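Local coordinates for protein EDTA monooxygenase (EDTA-degrading bacterium BNC1, PDB 5DQP) that probably acts as an FMN-linked monooxygenase in the bacterial breakdown of EDTA, working together with a partner flavin reductase, at residues Val9-Ser14 / Val382-Leu387; Asp34-Ile39 / Thr83-Asp88; Ala42-Arg47 / Asp390-Phe395; Asp51-Ala56 / Pro87-Ile92. One frame throughout, in Å; residues are numbered along the deposited sequence.

Contact 1: Val9-Ser14 / Val382-Leu387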
loop_
_atom_site.group_PDB
_atom_site.type_symbol
_atom_site.label_atom_id
_atom_site.label_comp_id
_atom_site.label_asym_id
_atom_site.label_seq_id
_atom_site.Cartn_x
_atom_site.Cartn_y
_atom_site.Cartn_z
ATOM N N VAL A 9 2.729 16.268 13.878
ATOM C CA VAL A 9 2.865 15.064 13.066
ATOM C C VAL A 9 4.134 14.343 13.493
ATOM O O VAL A 9 5.151 14.988 13.765
ATOM C CB VAL A 9 2.917 15.416 11.562
ATOM C CG1 VAL A 9 3.201 14.135 10.718
ATOM C CG2 VAL A 9 1.634 16.122 11.132
ATOM N N SER A 10 4.092 13.010 13.540
ATOM C CA SER A 10 5.222 12.224 14.037
ATOM C C SER A 10 5.779 11.329 12.935
ATOM O O SER A 10 5.057 10.478 12.406
ATOM C CB SER A 10 4.819 11.356 15.234
ATOM O OG SER A 10 3.700 10.512 14.923
ATOM N N TRP A 11 7.052 11.527 12.592
ATOM C CA TRP A 11 7.726 10.565 11.733
ATOM C C TRP A 11 7.596 9.185 12.345
ATOM O O TRP A 11 7.696 9.012 13.564
ATOM C CB TRP A 11 9.211 10.868 11.574
ATOM C CG TRP A 11 9.594 12.051 10.811
ATOM C CD1 TRP A 11 9.339 13.355 11.126
ATOM C CD2 TRP A 11 10.406 12.071 9.629
ATOM N NE1 TRP A 11 9.915 14.186 10.194
ATOM C CE2 TRP A 11 10.577 13.424 9.265
ATOM C CE3 TRP A 11 10.999 11.075 8.839
ATOM C CZ2 TRP A 11 11.310 13.810 8.136
ATOM C CZ3 TRP A 11 11.728 11.458 7.722
ATOM C CH2 TRP A 11 11.876 12.813 7.379
ATOM N N LEU A 12 7.425 8.191 11.496
ATOM C CA LEU A 12 7.276 6.827 11.983
ATOM C C LEU A 12 8.211 5.808 11.340
ATOM O O LEU A 12 8.127 4.623 11.679
ATOM C CB LEU A 12 5.818 6.358 11.811
ATOM C CG LEU A 12 5.261 5.767 13.120
ATOM C CD1 LEU A 12 5.244 6.794 14.272
ATOM C CD2 LEU A 12 3.877 5.174 12.916
ATOM N N ASN A 13 9.126 6.228 10.478
ATOM C CA ASN A 13 9.951 5.269 9.739
ATOM C C ASN A 13 10.856 4.429 10.636
ATOM O O ASN A 13 11.567 4.948 11.508
ATOM C CB ASN A 13 10.823 6.005 8.728
ATOM C CG ASN A 13 10.017 6.625 7.624
ATOM O OD1 ASN A 13 9.393 7.639 7.819
ATOM N ND2 ASN A 13 10.038 6.017 6.460
ATOM N N SER A 14 10.869 3.128 10.371
ATOM C CA SER A 14 11.969 2.230 10.771
ATOM C C SER A 14 12.204 2.341 12.276
ATOM O O SER A 14 11.246 2.228 13.056
ATOM C CB SER A 14 13.182 2.543 9.895
ATOM O OG SER A 14 14.263 1.686 10.229
ATOM N N VAL A 382 6.526 18.744 12.668
ATOM C CA VAL A 382 6.816 17.335 12.434
ATOM C C VAL A 382 7.905 16.927 13.418
ATOM O O VAL A 382 9.022 17.458 13.374
ATOM C CB VAL A 382 7.267 17.068 10.984
ATOM C CG1 VAL A 382 7.130 15.576 10.657
ATOM C CG2 VAL A 382 6.512 17.964 9.938
ATOM N N ILE A 383 7.575 15.985 14.289
ATOM C CA ILE A 383 8.468 15.458 15.318
ATOM C C ILE A 383 9.174 14.224 14.766
ATOM O O ILE A 383 8.528 13.218 14.444
ATOM C CB ILE A 383 7.669 15.102 16.583
ATOM C CG1 ILE A 383 6.852 16.299 17.061
ATOM C CG2 ILE A 383 8.568 14.544 17.691
ATOM C CD1 ILE A 383 5.462 15.871 17.576
ATOM N N ASN A 384 10.490 14.295 14.661
ATOM C CA ASN A 384 11.311 13.244 14.068
ATOM C C ASN A 384 12.076 12.584 15.218
ATOM O O ASN A 384 13.192 12.981 15.545
ATOM C CB ASN A 384 12.236 13.862 13.026
ATOM C CG ASN A 384 12.839 12.850 12.066
ATOM O OD1 ASN A 384 12.516 11.655 12.096
ATOM N ND2 ASN A 384 13.723 13.339 11.179
ATOM N N ALA A 385 11.477 11.567 15.820
ATOM C CA ALA A 385 12.036 11.008 17.055
ATOM C C ALA A 385 13.368 10.325 16.777
ATOM O O ALA A 385 13.478 9.550 15.814
ATOM C CB ALA A 385 11.055 10.033 17.700
ATOM N N PRO A 386 14.405 10.585 17.587
ATOM C CA PRO A 386 15.705 9.934 17.341
ATOM C C PRO A 386 15.663 8.430 17.525
ATOM O O PRO A 386 16.427 7.713 16.868
ATOM C CB PRO A 386 16.638 10.600 18.370
ATOM C CG PRO A 386 15.741 11.122 19.438
ATOM C CD PRO A 386 14.449 11.507 18.735
ATOM N N LEU A 387 14.811 7.935 18.410
ATOM C CA LEU A 387 14.628 6.504 18.631
ATOM C C LEU A 387 13.136 6.224 18.706
ATOM O O LEU A 387 12.423 6.903 19.453
ATOM C CB LEU A 387 15.310 6.044 19.930
ATOM C CG LEU A 387 15.079 4.576 20.306
ATOM C CD1 LEU A 387 15.538 3.632 19.180
ATOM C CD2 LEU A 387 15.780 4.243 21.635
HETATM O O HOH W 1 8.792 10.624 15.497
#
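The indole of Trp11, in the modelled conformer, one of two, and the amide of Asn384 lie face to face, their planes 15° apart. Asn384 OD1 sits 3.2 Å from Trp11 CG, displaced toward the rim of the ring system, while Asn384 CB covers the five-membered ring of Trp11 in a CH-pi contact, 3.7 Å from its centroid. A chi1 of -163° puts Asn384 CG anti to its backbone N, on the indole side. Val382 CG1 approaches the indole obliquely near NE1; the modelled separation there is too short to interpret. Trp11 NE1 is hydrogen-bonded to Ser266 OG on strand 262-271. In register, Val9 pairs with Val382 and Ser10 with Ile383 as neighbouring parallel strands, the first and last of the TIM-barrel core, so this pairing closes the barrel. Val9 and Val382 point the same way from the sheet, CG1 to CG1 4.2 Å. Ile383 N donates to Val9 O at 2.7 Å, and Trp11 N to Ile383 O at 2.9 Å. Beyond the paired residues, one water donates to both Trp11 O and Ile383 O and accepts from Ala385 N at 2.9 Å.

Contact 2: Asp34-Ile39 / Thr83-Asp88; sequences DLENYI and TGRVPD
Arg85 reaches from segment 83-88 to the first turn of helix 35-47, touching Ile39, Leu35 and Glu36 at successive points. Arg85 CB lies 3.9 Å from Ile39 CD1. Arg85 CG, set anti to the backbone N (chi1 166°), comes within 3.8 Å of Ile39 CD1 and also approaches Ile39 CG2. The Arg85 and Ile39 side chains cross at about a right angle. The arginine chain bends at chi2 and again at chi3. Its NE turns out of the contact: it donates to Gly84 O of the second subunit, and the reciprocal bond from Arg85 of that subunit places this side chain at the dimer interface. Helices 35-47 and 75-85 are outer helices of the TIM-barrel fold, consecutive in the barrel wall, and the contact joins them beside the subunit interface, with Ile39 and Val86 buried and Glu36 exposed. At the tip, both terminal nitrogens address one carboxylate oxygen. Arg85 NH2 donates to Glu36 OE2 at 2.8 Å, on the syn side of that oxygen, and Arg85 NH1 adds a weak bond to the same Glu36 OE2 at 3.0 Å, with an N-H...O angle of only 132°. The carboxylate and guanidinium planes differ by 22°, and OE2 stands near the guanidinium edge. Ile39 CG1 lies over one guanidinium face, toward its rim, while Leu35 CD2 is 4.0 Å from Arg85 NH1. Deeper in, Ile39 CG2 meets Val86 CG2 at 3.9 Å. The backbone N of Glu36 donates to OD1 of the N-cap Asp34 at 3.0 Å.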
loop_
_atom_site.group_PDB
_atom_site.type_symbol
_atom_site.label_atom_id
_atom_site.label_comp_id
_atom_site.label_asym_id
_atom_site.label_seq_id
_atom_site.Cartn_x
_atom_site.Cartn_y
_atom_site.Cartn_z
ATOM N N ASP A 34 8.646 -5.672 11.616
ATOM C CA ASP A 34 7.522 -6.216 12.362
ATOM C C ASP A 34 6.420 -5.164 12.439
ATOM O O ASP A 34 6.649 -4.056 12.931
ATOM C CB ASP A 34 7.976 -6.638 13.760
ATOM C CG ASP A 34 6.819 -7.148 14.628
ATOM O OD1 ASP A 34 5.706 -7.386 14.106
ATOM O OD2 ASP A 34 7.026 -7.328 15.846
ATOM N N LEU A 35 5.226 -5.516 11.966
ATOM C CA LEU A 35 4.109 -4.581 12.012
ATOM C C LEU A 35 3.895 -4.033 13.424
ATOM O O LEU A 35 3.590 -2.843 13.602
ATOM C CB LEU A 35 2.837 -5.265 11.497
ATOM C CG LEU A 35 1.541 -4.456 11.595
ATOM C CD1 LEU A 35 1.653 -3.122 10.777
ATOM C CD2 LEU A 35 0.349 -5.344 11.151
ATOM N N GLU A 36 4.054 -4.882 14.442
ATOM C CA GLU A 36 3.812 -4.438 15.813
ATOM C C GLU A 36 4.760 -3.322 16.224
ATOM O O GLU A 36 4.398 -2.481 17.055
ATOM C CB GLU A 36 3.915 -5.616 16.778
ATOM C CG GLU A 36 2.831 -6.683 16.560
ATOM C CD GLU A 36 1.407 -6.117 16.591
ATOM O OE1 GLU A 36 1.126 -5.248 17.457
ATOM O OE2 GLU A 36 0.575 -6.544 15.749
ATOM N N ASN A 37 5.967 -3.283 15.657
ATOM C CA ASN A 37 6.844 -2.143 15.892
ATOM C C ASN A 37 6.157 -0.837 15.501
ATOM O O ASN A 37 6.323 0.183 16.170
ATOM C CB ASN A 37 8.147 -2.320 15.109
ATOM C CG ASN A 37 9.125 -1.172 15.313
ATOM O OD1 ASN A 37 9.710 -1.031 16.383
ATOM N ND2 ASN A 37 9.336 -0.364 14.260
ATOM N N TYR A 38 5.407 -0.838 14.404
ATOM C CA TYR A 38 4.744 0.391 13.979
ATOM C C TYR A 38 3.423 0.596 14.699
ATOM O O TYR A 38 3.059 1.737 14.996
ATOM C CB TYR A 38 4.558 0.379 12.457
ATOM C CG TYR A 38 5.904 0.200 11.798
ATOM C CD1 TYR A 38 6.725 1.304 11.549
ATOM C CD2 TYR A 38 6.378 -1.065 11.484
ATOM C CE1 TYR A 38 7.979 1.155 10.996
ATOM C CE2 TYR A 38 7.633 -1.238 10.916
ATOM C CZ TYR A 38 8.438 -0.117 10.689
ATOM O OH TYR A 38 9.691 -0.267 10.139
ATOM N N ILE A 39 2.707 -0.487 15.012
ATOM C CA ILE A 39 1.493 -0.345 15.811
ATOM C C ILE A 39 1.830 0.323 17.133
ATOM O O ILE A 39 1.143 1.255 17.571
ATOM C CB ILE A 39 0.812 -1.710 16.040
ATOM C CG1 ILE A 39 0.477 -2.406 14.717
ATOM C CG2 ILE A 39 -0.462 -1.539 16.889
ATOM C CD1 ILE A 39 -0.387 -1.590 13.797
ATOM N N THR A 83 -3.436 1.646 9.950
ATOM C CA THR A 83 -4.750 2.229 10.215
ATOM C C THR A 83 -5.863 1.196 10.173
ATOM O O THR A 83 -6.928 1.438 10.754
ATOM C CB THR A 83 -5.062 3.387 9.260
ATOM O OG1 THR A 83 -5.092 2.922 7.906
ATOM C CG2 THR A 83 -3.994 4.510 9.426
ATOM N N GLY A 84 -5.635 0.037 9.549
ATOM C CA GLY A 84 -6.562 -1.065 9.740
ATOM C C GLY A 84 -6.713 -1.446 11.198
ATOM O O GLY A 84 -7.758 -1.952 11.602
ATOM N N ARG A 85 -5.685 -1.179 12.007
ATOM C CA ARG A 85 -5.582 -1.617 13.392
ATOM C C ARG A 85 -5.717 -0.486 14.405
ATOM O O ARG A 85 -6.324 -0.675 15.461
ATOM C CB ARG A 85 -4.235 -2.324 13.616
ATOM C CG ARG A 85 -3.885 -2.512 15.100
ATOM C CD ARG A 85 -4.230 -3.911 15.592
ATOM N NE ARG A 85 -3.594 -4.906 14.731
ATOM C CZ ARG A 85 -2.498 -5.591 15.035
ATOM N NH1 ARG A 85 -2.009 -6.463 14.163
ATOM N NH2 ARG A 85 -1.896 -5.417 16.209
ATOM N N VAL A 86 -5.168 0.684 14.126
ATOM C CA VAL A 86 -5.157 1.811 15.054
ATOM C C VAL A 86 -6.168 2.844 14.559
ATOM O O VAL A 86 -6.002 3.378 13.460
ATOM C CB VAL A 86 -3.753 2.415 15.162
ATOM C CG1 VAL A 86 -3.709 3.503 16.224
ATOM C CG2 VAL A 86 -2.714 1.298 15.448
ATOM N N PRO A 87 -7.206 3.163 15.329
ATOM C CA PRO A 87 -8.170 4.191 14.915
ATOM C C PRO A 87 -7.646 5.609 15.137
ATOM O O PRO A 87 -6.577 5.827 15.702
ATOM C CB PRO A 87 -9.376 3.911 15.811
ATOM C CG PRO A 87 -8.776 3.340 17.061
ATOM C CD PRO A 87 -7.575 2.531 16.610
ATOM N N ASP A 88 -8.413 6.579 14.620
ATOM C CA ASP A 88 -8.262 8.001 14.923
ATOM C C ASP A 88 -7.086 8.672 14.219
ATOM O O ASP A 88 -7.261 9.650 13.498
ATOM C CB ASP A 88 -8.116 8.209 16.435
ATOM C CG ASP A 88 -9.373 7.824 17.204
ATOM O OD1 ASP A 88 -10.503 8.110 16.732
ATOM O OD2 ASP A 88 -9.224 7.244 18.293
#

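Contact 3: Ala42-Arg47 / Asp390-Phe395; sequences AEIARR and DALEIF
Ile44 holds CG2 anti to its backbone N, with CG1 beside that N (chi1 -73°), and the two branches meet different parts of segment 390-395. Ile44 CG2 presses against the backbone, 3.8 Å from Glu393 CA and 4.0 Å from Leu392 O. Ile44 CD1, at the end of the other branch, reaches the Glu393 side chain, 4.0 Å from Glu393 CB and 3.9 Å from Glu393 OE1. Glu393 runs extended beyond its CG and crosses Ile44 at about a right angle. Leu392 CG lies 4.2 Å from the same Ile44 CG2, and Leu392 CD2 stands 4.4 Å from Ala45 CB. The axes of segments 42-47 and 390-395 approach to 9.5 Å, with 7° between their directions, so the two run almost parallel. They belong to outer helices of the TIM-barrel fold, following strands 7-11 and 380-383, and Ala45 and Leu392 both also touch Ser10 on the first of these strands. At the solvent side, Glu393 CG lies in the plane of the Arg47 guanidinium, at its edge, 3.9 Å from Arg47 NH2. The two charged groups do not pair: their planes are 70° apart and no hydrogen bond joins them, although the opposite charges are close enough for a probable weak attraction. Arg47 NH2 instead forms a salt bridge with Asp397, farther along the same helix as Glu393.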
loop_
_atom_site.group_PDB
_atom_site.type_symbol
_atom_site.label_atom_id
_atom_site.label_comp_id
_atom_site.label_asym_id
_atom_site.label_seq_id
_atom_site.Cartn_x
_atom_site.Cartn_y
_atom_site.Cartn_z
ATOM N N ALA A 42 2.332 3.944 16.568
ATOM C CA ALA A 42 1.138 4.684 16.174
ATOM C C ALA A 42 0.163 4.797 17.341
ATOM O O ALA A 42 -0.518 5.816 17.476
ATOM C CB ALA A 42 0.467 4.034 14.954
ATOM N N GLU A 43 0.089 3.760 18.187
ATOM C CA GLU A 43 -0.759 3.814 19.382
ATOM C C GLU A 43 -0.212 4.802 20.419
ATOM O O GLU A 43 -0.988 5.418 21.159
ATOM C CB GLU A 43 -0.905 2.417 19.997
ATOM C CG GLU A 43 -1.894 1.451 19.288
ATOM C CD GLU A 43 -3.408 1.747 19.531
ATOM O OE1 GLU A 43 -4.245 0.921 19.080
ATOM O OE2 GLU A 43 -3.774 2.782 20.155
ATOM N N ILE A 44 1.111 4.972 20.496
ATOM C CA ILE A 44 1.653 6.034 21.342
ATOM C C ILE A 44 1.239 7.407 20.810
ATOM O O ILE A 44 0.795 8.273 21.569
ATOM C CB ILE A 44 3.182 5.900 21.462
ATOM C CG1 ILE A 44 3.535 4.709 22.365
ATOM C CG2 ILE A 44 3.820 7.211 21.975
ATOM C CD1 ILE A 44 5.009 4.283 22.233
ATOM N N ALA A 45 1.377 7.631 19.501
ATOM C CA ALA A 45 0.963 8.918 18.944
ATOM C C ALA A 45 -0.539 9.133 19.120
ATOM O O ALA A 45 -0.987 10.251 19.402
ATOM C CB ALA A 45 1.366 9.005 17.465
ATOM N N ARG A 46 -1.332 8.070 18.980
ATOM C CA ARG A 46 -2.780 8.190 19.177
ATOM C C ARG A 46 -3.115 8.618 20.603
ATOM O O ARG A 46 -3.965 9.495 20.817
ATOM C CB ARG A 46 -3.458 6.861 18.852
ATOM C CG ARG A 46 -4.987 6.895 18.866
ATOM C CD ARG A 46 -5.518 5.454 18.884
ATOM N NE ARG A 46 -6.877 5.397 19.381
ATOM C CZ ARG A 46 -7.204 5.441 20.667
ATOM N NH1 ARG A 46 -6.260 5.547 21.599
ATOM N NH2 ARG A 46 -8.484 5.386 21.018
ATOM N N ARG A 47 -2.441 8.018 21.588
ATOM C CA ARG A 47 -2.625 8.413 22.986
ATOM C C ARG A 47 -2.277 9.889 23.212
ATOM O O ARG A 47 -2.938 10.563 24.013
ATOM C CB ARG A 47 -1.793 7.509 23.902
ATOM C CG ARG A 47 -1.749 7.975 25.365
ATOM C CD ARG A 47 -1.012 6.979 26.264
ATOM N NE ARG A 47 0.425 7.262 26.378
ATOM C CZ ARG A 47 1.387 6.454 25.948
ATOM N NH1 ARG A 47 1.082 5.294 25.378
ATOM N NH2 ARG A 47 2.659 6.799 26.101
ATOM N N ASP A 390 10.792 4.677 21.705
ATOM C CA ASP A 390 11.132 5.198 23.031
ATOM C C ASP A 390 11.047 6.717 23.091
ATOM O O ASP A 390 10.468 7.268 24.034
ATOM C CB ASP A 390 12.537 4.731 23.463
ATOM C CG ASP A 390 12.643 3.192 23.630
ATOM O OD1 ASP A 390 11.981 2.458 22.866
ATOM O OD2 ASP A 390 13.401 2.707 24.508
ATOM N N ALA A 391 11.640 7.421 22.110
ATOM C CA ALA A 391 11.689 8.885 22.197
ATOM C C ALA A 391 10.352 9.516 21.856
ATOM O O ALA A 391 10.029 10.593 22.368
ATOM C CB ALA A 391 12.770 9.474 21.295
ATOM N N LEU A 392 9.545 8.868 21.021
ATOM C CA LEU A 392 8.208 9.403 20.828
ATOM C C LEU A 392 7.384 9.214 22.088
ATOM O O LEU A 392 6.551 10.058 22.418
ATOM C CB LEU A 392 7.536 8.752 19.623
ATOM C CG LEU A 392 6.171 9.265 19.187
ATOM C CD1 LEU A 392 6.293 10.750 18.855
ATOM C CD2 LEU A 392 5.742 8.446 17.968
ATOM N N GLU A 393 7.607 8.119 22.806
ATOM C CA GLU A 393 6.906 7.911 24.072
ATOM C C GLU A 393 7.227 9.034 25.067
ATOM O O GLU A 393 6.329 9.573 25.734
ATOM C CB GLU A 393 7.278 6.522 24.612
ATOM C CG GLU A 393 6.508 6.025 25.837
ATOM C CD GLU A 393 6.731 4.522 26.112
ATOM O OE1 GLU A 393 7.375 3.816 25.285
ATOM O OE2 GLU A 393 6.258 4.045 27.172
ATOM N N ILE A 394 8.498 9.428 25.145
ATOM C CA ILE A 394 8.893 10.568 25.976
ATOM C C ILE A 394 8.190 11.840 25.516
ATOM O O ILE A 394 7.684 12.617 26.334
ATOM C CB ILE A 394 10.425 10.745 25.944
ATOM C CG1 ILE A 394 11.121 9.506 26.499
ATOM C CG2 ILE A 394 10.861 11.989 26.738
ATOM C CD1 ILE A 394 10.780 9.214 27.941
ATOM N N PHE A 395 8.222 12.124 24.209
ATOM C CA PHE A 395 7.555 13.327 23.724
ATOM C C PHE A 395 6.067 13.312 24.092
ATOM O O PHE A 395 5.543 14.274 24.666
ATOM C CB PHE A 395 7.746 13.469 22.212
ATOM C CG PHE A 395 7.274 14.786 21.685
ATOM C CD1 PHE A 395 5.936 14.982 21.384
ATOM C CD2 PHE A 395 8.158 15.848 21.545
ATOM C CE1 PHE A 395 5.475 16.201 20.927
ATOM C CE2 PHE A 395 7.723 17.060 21.082
ATOM C CZ PHE A 395 6.365 17.242 20.770
#

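Contact 4: Asp51-Ala56 / Pro87-Ile92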
loop_
_atom_site.group_PDB
_atom_site.type_symbol
_atom_site.label_atom_id
_atom_site.label_comp_id
_atom_site.label_asym_id
_atom_site.label_seq_id
_atom_site.Cartn_x
_atom_site.Cartn_y
_atom_site.Cartn_z
ATOM N N ASP A 51 -1.827 14.456 15.370
ATOM C CA ASP A 51 -2.789 14.523 14.277
ATOM C C ASP A 51 -2.547 13.432 13.239
ATOM O O ASP A 51 -3.506 12.847 12.727
ATOM C CB ASP A 51 -2.768 15.903 13.636
ATOM C CG ASP A 51 -3.238 16.969 14.592
ATOM O OD1 ASP A 51 -4.440 16.947 14.946
ATOM O OD2 ASP A 51 -2.405 17.797 15.017
ATOM N N ALA A 52 -1.287 13.130 12.920
ATOM C CA ALA A 52 -1.010 12.078 11.944
ATOM C C ALA A 52 0.412 11.562 12.131
ATOM O O ALA A 52 1.283 12.288 12.618
ATOM C CB ALA A 52 -1.191 12.586 10.504
ATOM N N PHE A 53 0.639 10.300 11.745
ATOM C CA PHE A 53 2.008 9.860 11.566
ATOM C C PHE A 53 2.438 10.190 10.137
ATOM O O PHE A 53 1.626 10.513 9.267
ATOM C CB PHE A 53 2.186 8.359 11.885
ATOM C CG PHE A 53 1.363 7.420 11.001
ATOM C CD1 PHE A 53 1.831 7.025 9.763
ATOM C CD2 PHE A 53 0.134 6.932 11.432
ATOM C CE1 PHE A 53 1.082 6.190 8.948
ATOM C CE2 PHE A 53 -0.619 6.082 10.642
ATOM C CZ PHE A 53 -0.150 5.710 9.392
ATOM N N PHE A 54 3.740 10.134 9.909
ATOM C CA PHE A 54 4.295 10.388 8.596
ATOM C C PHE A 54 5.325 9.319 8.255
ATOM O O PHE A 54 6.149 8.941 9.096
ATOM C CB PHE A 54 4.938 11.785 8.555
ATOM C CG PHE A 54 5.811 12.023 7.354
ATOM C CD1 PHE A 54 5.262 12.052 6.087
ATOM C CD2 PHE A 54 7.168 12.256 7.498
ATOM C CE1 PHE A 54 6.039 12.289 4.981
ATOM C CE2 PHE A 54 7.976 12.513 6.379
ATOM C CZ PHE A 54 7.408 12.525 5.128
ATOM N N LEU A 55 5.284 8.860 7.014
ATOM C CA LEU A 55 6.239 7.902 6.483
ATOM C C LEU A 55 6.945 8.532 5.294
ATOM O O LEU A 55 6.311 8.848 4.285
ATOM C CB LEU A 55 5.537 6.602 6.076
ATOM C CG LEU A 55 4.978 5.777 7.236
ATOM C CD1 LEU A 55 4.115 4.618 6.702
ATOM C CD2 LEU A 55 6.096 5.246 8.108
ATOM N N ALA A 56 8.245 8.750 5.432
ATOM C CA ALA A 56 9.082 9.100 4.295
ATOM C C ALA A 56 9.305 7.846 3.455
ATOM O O ALA A 56 9.093 6.724 3.917
ATOM C CB ALA A 56 10.416 9.673 4.766
ATOM N N PRO A 87 -7.206 3.163 15.329
ATOM C CA PRO A 87 -8.170 4.191 14.915
ATOM C C PRO A 87 -7.646 5.609 15.137
ATOM O O PRO A 87 -6.577 5.827 15.702
ATOM C CB PRO A 87 -9.376 3.911 15.811
ATOM C CG PRO A 87 -8.776 3.340 17.061
ATOM C CD PRO A 87 -7.575 2.531 16.610
ATOM N N ASP A 88 -8.413 6.579 14.620
ATOM C CA ASP A 88 -8.262 8.001 14.923
ATOM C C ASP A 88 -7.086 8.672 14.219
ATOM O O ASP A 88 -7.261 9.650 13.498
ATOM C CB ASP A 88 -8.116 8.209 16.435
ATOM C CG ASP A 88 -9.373 7.824 17.204
ATOM O OD1 ASP A 88 -10.503 8.110 16.732
ATOM O OD2 ASP A 88 -9.224 7.244 18.293
ATOM N N ILE A 89 -5.873 8.195 14.458
ATOM C CA ILE A 89 -4.722 8.963 14.025
ATOM C C ILE A 89 -4.628 8.951 12.510
ATOM O O ILE A 89 -4.840 7.919 11.860
ATOM C CB ILE A 89 -3.448 8.410 14.670
ATOM C CG1 ILE A 89 -2.274 9.314 14.292
ATOM C CG2 ILE A 89 -3.282 6.957 14.293
ATOM C CD1 ILE A 89 -1.197 9.269 15.273
ATOM N N GLY A 90 -4.322 10.106 11.937
ATOM C CA GLY A 90 -4.086 10.185 10.515
ATOM C C GLY A 90 -2.735 9.616 10.121
ATOM O O GLY A 90 -1.901 9.240 10.951
ATOM N N GLY A 91 -2.517 9.565 8.814
ATOM C CA GLY A 91 -1.254 9.102 8.288
ATOM C C GLY A 91 -0.937 9.834 7.007
ATOM O O GLY A 91 -1.838 10.165 6.239
ATOM N N ILE A 92 0.341 10.116 6.784
ATOM C CA ILE A 92 0.810 10.805 5.596
ATOM C C ILE A 92 1.876 9.921 4.991
ATOM O O ILE A 92 2.862 9.599 5.662
ATOM C CB ILE A 92 1.382 12.194 5.929
ATOM C CG1 ILE A 92 0.280 13.085 6.554
ATOM C CG2 ILE A 92 2.059 12.816 4.699
ATOM C CD1 ILE A 92 0.830 14.303 7.349
#
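Phe53 O accepts from Ile92 N at 2.8 Å, the shortest hydrogen bond between the two strands, and receives a CA-H...O contact from Gly91 CA. Three further backbone bonds alternate along the pair: Gly90 N to Asp51 O, Phe53 N to Gly90 O, and Leu55 N to Ile92 O at 2.9 Å. This is parallel register, Phe53 opposite Gly91, with 21° between strand directions. In Phe53 a chi1 of 61° puts CG between the backbone N and the carbonyl carbon, and the ring has one face over Gly91. Gly91 CA meets the Phe53 ring centre directly in a CH-pi contact, 3.7 Å from the centroid and only 9° off the normal. On the other face of the sheet Phe54 CD1 meets Ile92 CG2 at 3.6 Å, and Ile92 CD1 lies 4.1 Å from Ala52 CB. Phe54 is also edge-to-face with Trp11 and Tyr231 and lies close to Thr94, a predicted FMN-binding residue. The pair belongs to a beta-alpha-beta crossover whose helix 75-85 covers Phe53 through Ile82 and Thr83, while Ile89 packs on Ala45 of helix 35-47 and strand 7-11 flanks strand 52-55.

The four contacts cover adjoining parts of one TIM barrel. Contacts 1 and 4, centres 11 Å apart, lie in its parallel sheet, where strand 7-11 stands between 380-383 and 52-55, and 52-55 pairs on with 90-96. Contacts 2 and 3, 12 Å apart, share helix 35-47 in the outer layer, which faces helix 75-85 in contact 2 and helix 390-405 in contact 3. Contacts 1 and 3 bring the last barrel strand and the helix after it back onto the first, closing the barrel; contacts 2 and 4, local to successive strand-helix units, share Pro87 and Asp88. Contact 4 falls within the span between contact 1's segments. An Asp88-Arg46 salt bridge links contact 3 to contacts 2 and 4.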